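Long-range contacts in putative branched-chain amino acid ABC transporter, periplasmic branched-chain amino acid-binding protein (Pseudomonas protegens Pf-5, PDB 4RU0), which probably binds branched-chain amino acids or related small solutes in the periplasm and delivers them to an ABC transporter for uptake: residues 32-36 against 74-79; 135-139 against 152-158; 227-231 against 253-259; 247-252 against 275-279; 343-348 against 360-365. All coordinates share one frame; numbering follows the deposited sequence.

Interaction 1: 32-36 against 74-79; sequences DQQFF and VKLVWQ
Two neighbouring parallel strands, the first and last elements of a beta-alpha-beta unit whose helix 47-67 connects them, meet where Gln33 to Phe36 run beside Lys75 to Trp78. Three backbone hydrogen bonds join them, alternating between the strands as in a parallel ladder: Gln34 N to Lys75 O at 2.9 Å, Val77 N to Gln34 O at 3.0 Å and Phe36 N to Val77 O at 2.8 Å. Just before the strand, the side chain of Gln33 crosses that of Val77 at about a right angle, with Gln33 OE1 3.4 Å from Val77 CB. Phe35, on the same face as Val77, has CG anti to its backbone N (chi1 -177°), which carries CD1 to 3.4 Å from Val77 O and brings Gln79 N to the ring edge; the ring also makes an edge-to-face pair with Phe97. Gln34, Leu76 and Phe36 occupy the other face, where Leu61 of helix 47-67 covers Leu76 and Phe36, and Gln34 OE1 accepts a hydrogen bond from Leu353 N. Such parallel pairing across a helical connection is characteristic of the alpha/beta lobes of periplasmic binding proteins.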
# COMPACT_ATOMS: atom_id res chain seq x y z
N ASP A 32 -18.78 22.63 10.07
CA ASP A 32 -18.56 21.98 11.36
C ASP A 32 -18.05 20.55 11.21
O ASP A 32 -17.54 19.95 12.16
CB ASP A 32 -19.86 21.99 12.16
CG ASP A 32 -20.53 23.34 12.15
OD1 ASP A 32 -20.32 24.10 13.12
OD2 ASP A 32 -21.25 23.64 11.18
N GLN A 33 -18.19 20.01 10.00
CA GLN A 33 -17.75 18.65 9.71
C GLN A 33 -16.32 18.64 9.17
O GLN A 33 -15.81 19.66 8.71
CB GLN A 33 -18.71 18.01 8.70
CG GLN A 33 -20.17 18.09 9.12
CD GLN A 33 -21.13 17.78 7.98
OE1 GLN A 33 -20.89 18.18 6.84
NE2 GLN A 33 -22.21 17.08 8.28
N GLN A 34 -15.66 17.48 9.25
CA GLN A 34 -14.32 17.30 8.69
C GLN A 34 -14.43 16.67 7.30
O GLN A 34 -15.02 15.59 7.15
CB GLN A 34 -13.46 16.43 9.60
CG GLN A 34 -12.12 16.01 8.99
CD GLN A 34 -11.09 17.12 9.03
OE1 GLN A 34 -10.60 17.49 10.10
NE2 GLN A 34 -10.77 17.67 7.86
N PHE A 35 -13.88 17.33 6.30
CA PHE A 35 -14.01 16.85 4.92
C PHE A 35 -13.02 15.73 4.60
O PHE A 35 -11.83 15.82 4.91
CB PHE A 35 -13.83 17.99 3.93
CG PHE A 35 -14.01 17.58 2.50
CD1 PHE A 35 -15.07 16.74 2.14
CD2 PHE A 35 -13.15 18.02 1.51
CE1 PHE A 35 -15.24 16.35 0.82
CE2 PHE A 35 -13.32 17.64 0.19
CZ PHE A 35 -14.37 16.80 -0.15
N PHE A 36 -13.54 14.68 3.97
CA PHE A 36 -12.74 13.54 3.58
C PHE A 36 -12.86 13.33 2.08
O PHE A 36 -13.77 12.64 1.62
CB PHE A 36 -13.19 12.29 4.33
CG PHE A 36 -12.12 11.25 4.50
CD1 PHE A 36 -11.49 11.09 5.72
CD2 PHE A 36 -11.75 10.44 3.44
CE1 PHE A 36 -10.51 10.13 5.89
CE2 PHE A 36 -10.76 9.48 3.59
CZ PHE A 36 -10.14 9.32 4.82
N VAL A 74 -16.40 15.07 16.23
CA VAL A 74 -16.39 15.71 14.92
C VAL A 74 -16.89 14.78 13.82
O VAL A 74 -16.28 13.74 13.55
CB VAL A 74 -14.99 16.21 14.54
CG1 VAL A 74 -15.02 16.91 13.19
CG2 VAL A 74 -14.46 17.13 15.61
N LYS A 75 -18.00 15.14 13.20
CA LYS A 75 -18.59 14.33 12.14
C LYS A 75 -17.77 14.39 10.86
O LYS A 75 -17.06 15.37 10.60
CB LYS A 75 -20.03 14.77 11.87
CG LYS A 75 -20.96 14.64 13.08
CD LYS A 75 -22.34 15.22 12.80
CE LYS A 75 -23.26 15.11 14.01
NZ LYS A 75 -24.63 15.63 13.72
N LEU A 76 -17.86 13.34 10.06
CA LEU A 76 -17.10 13.23 8.82
C LEU A 76 -18.02 13.39 7.61
O LEU A 76 -19.07 12.76 7.53
CB LEU A 76 -16.37 11.89 8.75
CG LEU A 76 -14.98 11.75 9.36
CD1 LEU A 76 -14.89 12.42 10.72
CD2 LEU A 76 -14.60 10.29 9.48
N VAL A 77 -17.62 14.24 6.67
CA VAL A 77 -18.37 14.38 5.43
C VAL A 77 -17.44 14.06 4.26
O VAL A 77 -16.28 14.44 4.26
CB VAL A 77 -18.98 15.80 5.29
CG1 VAL A 77 -17.90 16.87 5.40
CG2 VAL A 77 -19.74 15.94 3.98
N TRP A 78 -17.96 13.33 3.28
CA TRP A 78 -17.14 12.94 2.14
C TRP A 78 -17.89 13.10 0.82
O TRP A 78 -19.12 13.13 0.79
CB TRP A 78 -16.66 11.50 2.29
CG TRP A 78 -17.77 10.49 2.37
CD1 TRP A 78 -18.37 9.84 1.32
CD2 TRP A 78 -18.41 10.01 3.56
NE1 TRP A 78 -19.34 8.99 1.79
CE2 TRP A 78 -19.39 9.07 3.16
CE3 TRP A 78 -18.25 10.28 4.92
CZ2 TRP A 78 -20.20 8.41 4.07
CZ3 TRP A 78 -19.06 9.62 5.83
CH2 TRP A 78 -20.02 8.69 5.40
N GLN A 79 -17.13 13.20 -0.26
CA GLN A 79 -17.69 13.29 -1.60
C GLN A 79 -16.74 12.64 -2.59
O GLN A 79 -15.52 12.68 -2.43
CB GLN A 79 -17.95 14.75 -1.99
CG GLN A 79 -18.79 14.90 -3.26
CD GLN A 79 -19.10 16.35 -3.60
OE1 GLN A 79 -18.30 17.25 -3.35
NE2 GLN A 79 -20.28 16.58 -4.17

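Interaction 2: 135-139 against 152-158; sequences GYGRT and PVMLTFY
Gly135 and Leu155 bring the loop 135-139 against the segment leading into helix 157-172, whose N-cap is Thr156, in the alpha/beta periplasmic binding protein fold. The polar contacts are slight: Gly135 N gives a weak hydrogen bond to Val153 O (3.3 Å), and Gly135 CA lies 3.2 Å from Leu155 O in a nearly straight CA-H...O contact. Gly135 takes a left-handed backbone conformation (phi 64°) that suits glycine. Carbon atoms of side chains also pack on backbone carbonyls: Pro152 CG is 3.5 Å from Arg138 O and Phe157 CZ 3.8 Å from Gly135 O, whose hydrogen-bond donor is Trp269 of the ligand pocket. In an apolar contact Thr139 CG2, held anti to the carbonyl carbon, reaches Thr156 CB. The hydroxyl of Thr139, OG1, is hydrogen-bonded to Glu195 OE1. Replacing Thr139 with an alanine would probably leave Glu195 without this hydroxyl partner and open a gap beside Thr156. The aromatic contact completes the set: Thr139 and Tyr158 cross at about a right angle, and Thr139 OG1 lies over one face of the Tyr158 ring, toward its rim, 3.8 Å from CE1.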
# COMPACT_ATOMS: atom_id res chain seq x y z
N GLY A 135 1.34 2.07 0.40
CA GLY A 135 2.03 1.04 -0.36
C GLY A 135 2.44 1.39 -1.77
O GLY A 135 2.56 0.52 -2.61
N TYR A 136 2.66 2.65 -2.05
CA TYR A 136 3.04 3.08 -3.37
C TYR A 136 3.62 4.47 -3.30
O TYR A 136 3.79 4.99 -2.25
CB TYR A 136 1.90 2.92 -4.38
CG TYR A 136 0.83 3.97 -4.38
CD1 TYR A 136 -0.19 3.95 -3.46
CD2 TYR A 136 0.81 4.94 -5.34
CE1 TYR A 136 -1.19 4.89 -3.49
CE2 TYR A 136 -0.18 5.89 -5.37
CZ TYR A 136 -1.17 5.86 -4.44
OH TYR A 136 -2.13 6.81 -4.49
N GLY A 137 4.01 5.04 -4.43
CA GLY A 137 4.50 6.40 -4.46
C GLY A 137 6.01 6.51 -4.34
O GLY A 137 6.73 5.51 -4.47
N ARG A 138 6.50 7.72 -4.09
CA ARG A 138 7.94 7.98 -4.02
C ARG A 138 8.57 7.38 -2.77
O ARG A 138 8.24 7.77 -1.66
CB ARG A 138 8.20 9.47 -4.06
CG ARG A 138 7.55 10.20 -5.22
CD ARG A 138 7.64 11.71 -5.00
NE ARG A 138 7.16 12.48 -6.14
CZ ARG A 138 7.93 12.86 -7.16
NH1 ARG A 138 7.40 13.58 -8.15
NH2 ARG A 138 9.21 12.51 -7.20
N THR A 139 9.49 6.43 -2.95
CA THR A 139 10.12 5.81 -1.79
C THR A 139 10.98 6.83 -1.03
O THR A 139 11.05 6.80 0.20
CB THR A 139 11.00 4.58 -2.18
OG1 THR A 139 12.04 4.99 -3.08
CG2 THR A 139 10.15 3.51 -2.85
N PRO A 152 4.38 8.16 1.84
CA PRO A 152 4.23 6.80 1.33
C PRO A 152 4.10 5.83 2.51
O PRO A 152 5.02 5.14 2.87
CB PRO A 152 5.53 6.58 0.60
CG PRO A 152 6.50 7.35 1.38
CD PRO A 152 5.79 8.53 1.94
N VAL A 153 2.92 5.84 3.11
CA VAL A 153 2.67 5.18 4.37
C VAL A 153 2.65 3.66 4.40
O VAL A 153 2.16 3.01 3.49
CB VAL A 153 1.38 5.69 5.03
CG1 VAL A 153 1.46 5.50 6.53
CG2 VAL A 153 1.18 7.15 4.74
N MSE A 154 3.17 3.14 5.50
CA MSE A 154 3.18 1.73 5.83
C MSE A 154 4.19 0.87 5.13
O MSE A 154 4.95 0.17 5.81
CB MSE A 154 1.79 1.19 5.56
CG MSE A 154 1.35 0.32 6.71
SE MSE A 154 -0.55 -0.00 6.47
CE MSE A 154 -1.11 1.36 7.75
N LEU A 155 4.18 0.84 3.81
CA LEU A 155 5.16 0.06 3.12
C LEU A 155 5.67 0.69 1.85
O LEU A 155 4.92 0.88 0.93
CB LEU A 155 4.58 -1.33 2.82
CG LEU A 155 5.59 -2.38 2.40
CD1 LEU A 155 6.56 -2.67 3.52
CD2 LEU A 155 4.89 -3.64 1.96
N THR A 156 6.95 0.96 1.79
CA THR A 156 7.58 1.33 0.53
C THR A 156 8.16 0.10 -0.13
O THR A 156 8.44 -0.88 0.52
CB THR A 156 8.69 2.36 0.71
OG1 THR A 156 9.76 1.79 1.46
CG2 THR A 156 8.17 3.58 1.42
N PHE A 157 8.35 0.17 -1.43
CA PHE A 157 8.96 -0.92 -2.17
C PHE A 157 10.36 -1.27 -1.66
O PHE A 157 10.81 -2.41 -1.78
CB PHE A 157 9.00 -0.59 -3.66
CG PHE A 157 7.63 -0.45 -4.27
CD1 PHE A 157 6.67 -1.43 -4.08
CD2 PHE A 157 7.31 0.67 -5.02
CE1 PHE A 157 5.40 -1.30 -4.64
CE2 PHE A 157 6.04 0.81 -5.58
CZ PHE A 157 5.09 -0.18 -5.39
N TYR A 158 11.06 -0.29 -1.09
CA TYR A 158 12.37 -0.58 -0.49
C TYR A 158 12.20 -1.51 0.70
O TYR A 158 12.88 -2.53 0.80
CB TYR A 158 13.09 0.70 -0.07
CG TYR A 158 13.84 1.38 -1.20
CD1 TYR A 158 13.43 1.25 -2.52
CD2 TYR A 158 14.97 2.16 -0.94
CE1 TYR A 158 14.11 1.88 -3.55
CE2 TYR A 158 15.66 2.78 -1.96
CZ TYR A 158 15.23 2.64 -3.27
OH TYR A 158 15.90 3.25 -4.30

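Interaction 3: 227-231 against 253-259; sequences WRQIR and TAARFGF
Trp227 packs flat against Ala254 where helix 224-233 meets the end of helix 246-256. This is the tight part: Ala254 CB sits 3.6 Å from the centroid of the six-membered ring, only 14° off its normal, in a CH-pi contact, while Ile230 CD1 covers the opposite face. Thr253 CG2 comes within 3.5 Å of Trp227 CD1, and Trp227 NE1 is hydrogen-bonded to Gln223 OE1, which would restrain the indole's rotation. Phe259 CD2 approaches the indole edge at 3.9 Å from Trp227 CZ3, the two planes inclined at 52°. Ile230 CG2, anti to the backbone N, lies over one face of the Phe259 ring, 4.1 Å from its centroid. Ile264 of the neighbouring strand touches Trp227, Ala254 and Phe259. A leucine in place of Trp227 would probably leave Ala254 CB without its aromatic face and open a gap between the two helices.

Toward solvent the contact is looser. Phe257, partly exposed, takes Trp227 CB over one ring face, and Arg228 CB lies 3.6 Å from Phe257 CE2. Exposed Arg231 stretches its extended chain past the Phe257 edge toward Phe257 O, though the modelled NH1-to-O approach is too short to be trusted in detail. Gly258 ends helix 246-256 in a Schellman motif. Neighbouring helices packed on the parallel strands of a mixed sheet are typical of an alpha/beta lobe.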
# COMPACT_ATOMS: atom_id res chain seq x y z
N TRP A 227 10.93 -17.07 -18.52
CA TRP A 227 10.74 -18.31 -17.77
C TRP A 227 11.61 -19.44 -18.30
O TRP A 227 11.84 -20.43 -17.61
CB TRP A 227 9.26 -18.70 -17.77
CG TRP A 227 8.51 -17.79 -16.85
CD1 TRP A 227 7.77 -16.69 -17.20
CD2 TRP A 227 8.48 -17.87 -15.42
NE1 TRP A 227 7.26 -16.09 -16.07
CE2 TRP A 227 7.68 -16.79 -14.97
CE3 TRP A 227 9.03 -18.75 -14.49
CZ2 TRP A 227 7.43 -16.58 -13.61
CZ3 TRP A 227 8.78 -18.53 -13.14
CH2 TRP A 227 7.98 -17.45 -12.72
N ARG A 228 12.12 -19.29 -19.52
CA ARG A 228 13.15 -20.19 -20.04
C ARG A 228 14.44 -19.95 -19.27
O ARG A 228 15.15 -20.88 -18.90
CB ARG A 228 13.35 -19.99 -21.54
CG ARG A 228 14.49 -20.76 -22.14
CD ARG A 228 14.49 -20.67 -23.67
NE ARG A 228 14.85 -19.34 -24.15
CZ ARG A 228 14.01 -18.47 -24.72
NH1 ARG A 228 12.73 -18.79 -24.90
NH2 ARG A 228 14.46 -17.29 -25.13
N GLN A 229 14.73 -18.68 -19.01
CA GLN A 229 15.89 -18.33 -18.22
C GLN A 229 15.76 -18.87 -16.79
O GLN A 229 16.72 -19.42 -16.24
CB GLN A 229 16.08 -16.82 -18.19
CG GLN A 229 17.21 -16.36 -17.28
CD GLN A 229 17.40 -14.86 -17.32
OE1 GLN A 229 16.92 -14.19 -18.23
NE2 GLN A 229 18.10 -14.33 -16.32
N ILE A 230 14.58 -18.72 -16.21
CA ILE A 230 14.32 -19.14 -14.85
C ILE A 230 14.42 -20.66 -14.71
O ILE A 230 14.95 -21.16 -13.72
CB ILE A 230 12.94 -18.65 -14.37
CG1 ILE A 230 13.01 -17.14 -14.08
CG2 ILE A 230 12.47 -19.41 -13.14
CD1 ILE A 230 11.65 -16.47 -13.95
N ARG A 231 13.94 -21.40 -15.71
CA ARG A 231 14.09 -22.85 -15.66
C ARG A 231 15.56 -23.26 -15.77
O ARG A 231 16.00 -24.19 -15.09
CB ARG A 231 13.26 -23.54 -16.75
CG ARG A 231 13.18 -25.06 -16.57
CD ARG A 231 12.37 -25.71 -17.67
NE ARG A 231 12.47 -27.17 -17.67
CZ ARG A 231 11.66 -27.98 -16.99
NH1 ARG A 231 10.69 -27.48 -16.24
NH2 ARG A 231 11.82 -29.30 -17.06
N THR A 253 2.78 -19.12 -17.36
CA THR A 253 4.00 -19.47 -18.06
C THR A 253 4.91 -20.28 -17.15
O THR A 253 5.54 -21.25 -17.58
CB THR A 253 4.73 -18.22 -18.57
OG1 THR A 253 3.81 -17.41 -19.31
CG2 THR A 253 5.88 -18.60 -19.49
N ALA A 254 4.97 -19.89 -15.88
CA ALA A 254 5.75 -20.62 -14.88
C ALA A 254 5.33 -22.09 -14.85
O ALA A 254 6.18 -22.98 -14.87
CB ALA A 254 5.59 -19.99 -13.51
N ALA A 255 4.03 -22.33 -14.80
CA ALA A 255 3.51 -23.69 -14.76
C ALA A 255 3.86 -24.43 -16.05
O ALA A 255 4.23 -25.60 -16.02
CB ALA A 255 2.01 -23.69 -14.55
N ARG A 256 3.77 -23.73 -17.17
CA ARG A 256 4.16 -24.29 -18.46
C ARG A 256 5.62 -24.75 -18.45
O ARG A 256 5.94 -25.83 -18.94
CB ARG A 256 3.93 -23.28 -19.57
CG ARG A 256 4.58 -23.66 -20.90
CD ARG A 256 4.04 -22.81 -22.04
NE ARG A 256 2.79 -23.35 -22.57
CZ ARG A 256 2.72 -24.15 -23.63
NH1 ARG A 256 1.54 -24.59 -24.05
NH2 ARG A 256 3.82 -24.49 -24.28
N PHE A 257 6.49 -23.94 -17.86
CA PHE A 257 7.92 -24.26 -17.81
C PHE A 257 8.28 -25.14 -16.61
O PHE A 257 9.43 -25.46 -16.40
CB PHE A 257 8.76 -22.99 -17.79
CG PHE A 257 9.06 -22.44 -19.17
CD1 PHE A 257 8.14 -21.62 -19.82
CD2 PHE A 257 10.26 -22.73 -19.80
CE1 PHE A 257 8.42 -21.10 -21.08
CE2 PHE A 257 10.54 -22.22 -21.06
CZ PHE A 257 9.62 -21.41 -21.70
N GLY A 258 7.28 -25.50 -15.81
CA GLY A 258 7.49 -26.44 -14.72
C GLY A 258 8.10 -25.85 -13.46
O GLY A 258 8.54 -26.59 -12.59
N PHE A 259 8.13 -24.52 -13.36
CA PHE A 259 8.64 -23.91 -12.13
C PHE A 259 7.56 -23.97 -11.05
O PHE A 259 6.39 -23.69 -11.32
CB PHE A 259 9.09 -22.47 -12.37
CG PHE A 259 9.84 -21.88 -11.21
CD1 PHE A 259 11.20 -22.14 -11.05
CD2 PHE A 259 9.19 -21.10 -10.26
CE1 PHE A 259 11.89 -21.62 -9.97
CE2 PHE A 259 9.87 -20.58 -9.18
CZ PHE A 259 11.22 -20.84 -9.03

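Interaction 4: 247-252 against 275-279; sequences TPVAVK and DVLPA
This is a largely apolar contact in which the end of the short helix 273-276 and the 3-10 turn after it lie against the first turns of helix 246-256, and no direct hydrogen bond links the two. Pro248 occupies the middle: its CG is 3.3 Å from Asp275 O, and its CB meets Pro278 CB at 4.0 Å, the two rings crossing obliquely. Being a proline, Pro248 offers only ring carbons to that carbonyl. Beside it, Thr247 CG2 is anti to the backbone N (chi1 for OG1 -63°), which brings this methyl to 3.8 Å from Asp275 CB and turns OG1 to another side, where it is hydrogen-bonded to Thr242 OG1. A water 2.8 Å from Thr247 OG1 also makes a weak bond to Asp275 OD1, while the other carboxylate oxygen, OD2, accepts from Ser272 N. Farther along the helix, Val251 CG1 approaches Ala279 CB at 4.1 Å. Lys252 lays its extended chain across the turn, CG beside the methyl of Ala279 and CE 3.2 Å from Pro278 O; its NZ stays farther from that oxygen, at 3.7 Å. The 3-10 segment 277-279 thus rests on an adjoining helix, both belonging to the alpha/beta lobe built on strands 237-241, 264-266 and 287-290.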
# COMPACT_ATOMS: atom_id res chain seq x y z
N THR A 247 0.85 -10.43 -14.69
CA THR A 247 0.82 -11.27 -13.50
C THR A 247 0.18 -12.66 -13.76
O THR A 247 0.82 -13.67 -13.46
CB THR A 247 0.09 -10.56 -12.32
OG1 THR A 247 0.82 -9.38 -11.95
CG2 THR A 247 -0.02 -11.48 -11.12
N PRO A 248 -1.05 -12.72 -14.32
CA PRO A 248 -1.58 -14.06 -14.61
C PRO A 248 -0.76 -14.79 -15.66
O PRO A 248 -0.63 -16.02 -15.60
CB PRO A 248 -3.00 -13.78 -15.13
CG PRO A 248 -3.32 -12.41 -14.69
CD PRO A 248 -2.02 -11.68 -14.68
N VAL A 249 -0.22 -14.05 -16.62
CA VAL A 249 0.63 -14.64 -17.64
C VAL A 249 1.89 -15.23 -17.01
O VAL A 249 2.29 -16.34 -17.37
CB VAL A 249 1.03 -13.60 -18.72
CG1 VAL A 249 2.10 -14.16 -19.64
CG2 VAL A 249 -0.20 -13.17 -19.51
N ALA A 250 2.49 -14.50 -16.07
CA ALA A 250 3.70 -14.98 -15.39
C ALA A 250 3.45 -16.34 -14.74
O ALA A 250 4.26 -17.27 -14.86
CB ALA A 250 4.17 -13.98 -14.35
N VAL A 251 2.31 -16.46 -14.06
CA VAL A 251 1.97 -17.69 -13.37
C VAL A 251 1.69 -18.83 -14.36
O VAL A 251 2.24 -19.93 -14.22
CB VAL A 251 0.77 -17.48 -12.44
CG1 VAL A 251 0.45 -18.76 -11.70
CG2 VAL A 251 1.07 -16.36 -11.46
N LYS A 252 0.87 -18.56 -15.38
CA LYS A 252 0.58 -19.52 -16.43
C LYS A 252 1.85 -20.03 -17.11
O LYS A 252 1.98 -21.22 -17.42
CB LYS A 252 -0.32 -18.92 -17.51
CG LYS A 252 -1.78 -18.74 -17.15
CD LYS A 252 -2.50 -18.10 -18.33
CE LYS A 252 -3.94 -17.74 -18.00
NZ LYS A 252 -4.55 -16.90 -19.08
N ASP A 275 -5.69 -11.09 -9.66
CA ASP A 275 -4.37 -11.23 -10.26
C ASP A 275 -4.08 -12.68 -10.62
O ASP A 275 -3.24 -12.96 -11.47
CB ASP A 275 -3.28 -10.71 -9.32
CG ASP A 275 -3.31 -9.20 -9.18
OD1 ASP A 275 -3.47 -8.50 -10.20
OD2 ASP A 275 -3.17 -8.71 -8.04
N VAL A 276 -4.77 -13.61 -9.96
CA VAL A 276 -4.44 -15.03 -10.09
C VAL A 276 -5.59 -15.92 -10.58
O VAL A 276 -5.35 -17.01 -11.10
CB VAL A 276 -3.92 -15.60 -8.76
CG1 VAL A 276 -2.55 -15.04 -8.46
CG2 VAL A 276 -4.90 -15.27 -7.64
N LEU A 277 -6.82 -15.47 -10.39
CA LEU A 277 -7.98 -16.19 -10.93
C LEU A 277 -7.90 -16.48 -12.44
O LEU A 277 -8.26 -17.58 -12.86
CB LEU A 277 -9.28 -15.43 -10.62
CG LEU A 277 -9.88 -15.66 -9.23
CD1 LEU A 277 -10.97 -14.65 -8.94
CD2 LEU A 277 -10.41 -17.08 -9.10
N PRO A 278 -7.44 -15.52 -13.26
CA PRO A 278 -7.37 -15.85 -14.69
C PRO A 278 -6.38 -16.97 -15.01
O PRO A 278 -6.49 -17.59 -16.06
CB PRO A 278 -6.91 -14.54 -15.33
CG PRO A 278 -7.29 -13.48 -14.36
CD PRO A 278 -7.11 -14.10 -13.02
N ALA A 279 -5.43 -17.23 -14.11
CA ALA A 279 -4.43 -18.26 -14.32
C ALA A 279 -4.98 -19.65 -14.05
O ALA A 279 -4.33 -20.66 -14.35
CB ALA A 279 -3.21 -18.01 -13.44
O HOH W 1 -0.69 -7.54 -10.57

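Interaction 5: 343-348 against 360-365; sequences TAQGKF and WGLEHL
The Trp360 indole is covered on both faces: Lys347 CD lies over one, 3.5 Å from Trp360 CZ2, and the His364 imidazole over the other, with ND1 above the centre of the ring system. Thr343 O sits at the indole edge, in plane, 3.9 Å from CZ3. Phe348 turns an edge toward the face of Trp360 in an offset edge-to-face pair, planes at 81°. His364 is held over the indole by its own hydrogen bond, ND1 to Trp360 O at 2.8 Å. With CG anti to the backbone N (chi1 -172°), Trp360 fits as a knob into the hole formed by Thr343, Ala344, Lys347 and Phe348. Gly361 lets the backbones close in, its CA 3.8 Å from Ala344 CB; a side chain there would press on that methyl. Thr343 CG2 reaches His364 O at 3.5 Å, and its hydroxyl is hydrogen-bonded to Glu339 O. The arrangement is a close helix-helix packing with a glycine at the nearest approach, between helices 325-348 and 355-363.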
# COMPACT_ATOMS: atom_id res chain seq x y z
N THR A 343 -5.17 11.86 16.03
CA THR A 343 -3.90 12.20 16.67
C THR A 343 -3.71 13.71 16.77
O THR A 343 -3.24 14.21 17.79
CB THR A 343 -2.70 11.59 15.90
OG1 THR A 343 -2.92 10.19 15.70
CG2 THR A 343 -1.40 11.79 16.67
N ALA A 344 -4.08 14.42 15.71
CA ALA A 344 -3.86 15.86 15.65
C ALA A 344 -4.85 16.61 16.54
O ALA A 344 -4.49 17.62 17.15
CB ALA A 344 -3.96 16.35 14.21
N GLN A 345 -6.08 16.11 16.63
CA GLN A 345 -7.08 16.66 17.54
C GLN A 345 -6.57 16.69 18.98
O GLN A 345 -7.03 17.49 19.79
CB GLN A 345 -8.38 15.86 17.48
CG GLN A 345 -9.21 16.11 16.24
CD GLN A 345 -10.53 15.36 16.28
OE1 GLN A 345 -10.89 14.79 17.31
NE2 GLN A 345 -11.26 15.36 15.17
N GLY A 346 -5.62 15.81 19.30
CA GLY A 346 -5.00 15.79 20.61
C GLY A 346 -4.20 17.05 20.89
O GLY A 346 -3.84 17.32 22.04
N LYS A 347 -3.92 17.82 19.85
CA LYS A 347 -3.19 19.07 20.02
C LYS A 347 -3.97 20.26 19.45
O LYS A 347 -3.60 21.41 19.66
CB LYS A 347 -1.80 18.97 19.36
CG LYS A 347 -0.92 20.19 19.62
CD LYS A 347 0.54 19.97 19.27
CE LYS A 347 1.34 21.24 19.57
NZ LYS A 347 2.81 21.02 19.53
N PHE A 348 -5.06 19.99 18.74
CA PHE A 348 -5.80 21.08 18.11
C PHE A 348 -7.28 21.09 18.48
O PHE A 348 -8.03 21.95 18.02
CB PHE A 348 -5.61 21.02 16.59
CG PHE A 348 -4.17 21.11 16.15
CD1 PHE A 348 -3.44 22.27 16.33
CD2 PHE A 348 -3.56 20.02 15.53
CE1 PHE A 348 -2.12 22.35 15.92
CE2 PHE A 348 -2.23 20.10 15.13
CZ PHE A 348 -1.52 21.26 15.32
N TRP A 360 0.89 17.29 10.80
CA TRP A 360 1.40 17.12 12.16
C TRP A 360 0.90 15.81 12.76
O TRP A 360 1.63 15.11 13.45
CB TRP A 360 1.00 18.29 13.06
CG TRP A 360 1.67 18.26 14.40
CD1 TRP A 360 2.82 18.90 14.76
CD2 TRP A 360 1.25 17.52 15.56
NE1 TRP A 360 3.13 18.61 16.07
CE2 TRP A 360 2.18 17.77 16.58
CE3 TRP A 360 0.16 16.67 15.83
CZ2 TRP A 360 2.08 17.20 17.85
CZ3 TRP A 360 0.06 16.11 17.09
CH2 TRP A 360 1.01 16.38 18.09
N GLY A 361 -0.37 15.49 12.48
CA GLY A 361 -0.97 14.27 12.98
C GLY A 361 -0.29 13.05 12.40
O GLY A 361 0.09 12.13 13.13
N LEU A 362 -0.12 13.05 11.08
CA LEU A 362 0.58 11.97 10.39
C LEU A 362 1.96 11.73 10.98
O LEU A 362 2.33 10.60 11.26
CB LEU A 362 0.69 12.27 8.90
CG LEU A 362 -0.58 12.05 8.08
CD1 LEU A 362 -0.49 12.78 6.77
CD2 LEU A 362 -0.79 10.56 7.85
N GLU A 363 2.72 12.81 11.19
CA GLU A 363 4.09 12.69 11.67
C GLU A 363 4.16 12.27 13.14
O GLU A 363 5.23 11.94 13.66
CB GLU A 363 4.85 14.01 11.46
CG GLU A 363 5.03 14.37 9.99
CD GLU A 363 6.06 15.47 9.75
OE1 GLU A 363 6.17 16.38 10.59
OE2 GLU A 363 6.75 15.41 8.71
N HIS A 364 3.02 12.28 13.82
CA HIS A 364 2.99 11.86 15.21
C HIS A 364 2.13 10.61 15.41
O HIS A 364 1.76 10.29 16.53
CB HIS A 364 2.49 13.00 16.10
CG HIS A 364 3.49 14.09 16.30
ND1 HIS A 364 3.73 15.05 15.34
CD2 HIS A 364 4.34 14.35 17.32
CE1 HIS A 364 4.68 15.87 15.77
NE2 HIS A 364 5.07 15.46 16.97
N LEU A 365 1.84 9.92 14.32
CA LEU A 365 1.11 8.67 14.40
C LEU A 365 1.86 7.67 15.26
O LEU A 365 3.06 7.46 15.08
CB LEU A 365 0.87 8.08 13.02
CG LEU A 365 -0.49 8.35 12.37
CD1 LEU A 365 -0.60 7.60 11.06
CD2 LEU A 365 -1.60 7.96 13.32

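Overall arrangement
The five contacts spread along a two-lobed binding protein. Interactions 1 and 5 lie on the same side of the chain's centre, about 17 Å apart between centres, and touch where Val74 CG2 meets Gln345 NE2 at 3.7 Å. Interactions 3 and 4 lie on the far side, about 13 Å apart between centres; they share helix 246-256 and meet at Trp227 NE1 and Ala250 O, 3.4 Å apart. Interaction 2 is the most central, its centre about 7 Å from that of the chain, and the side chain of Tyr136 approaches the bound pentaoxaheptadecane to about 4 Å. That ligand's pocket includes Tyr41, Tyr192, Trp243 and Trp269. In interaction 4 the side chain of Thr247 is about 9 Å from the bound pentaoxaheptadecane.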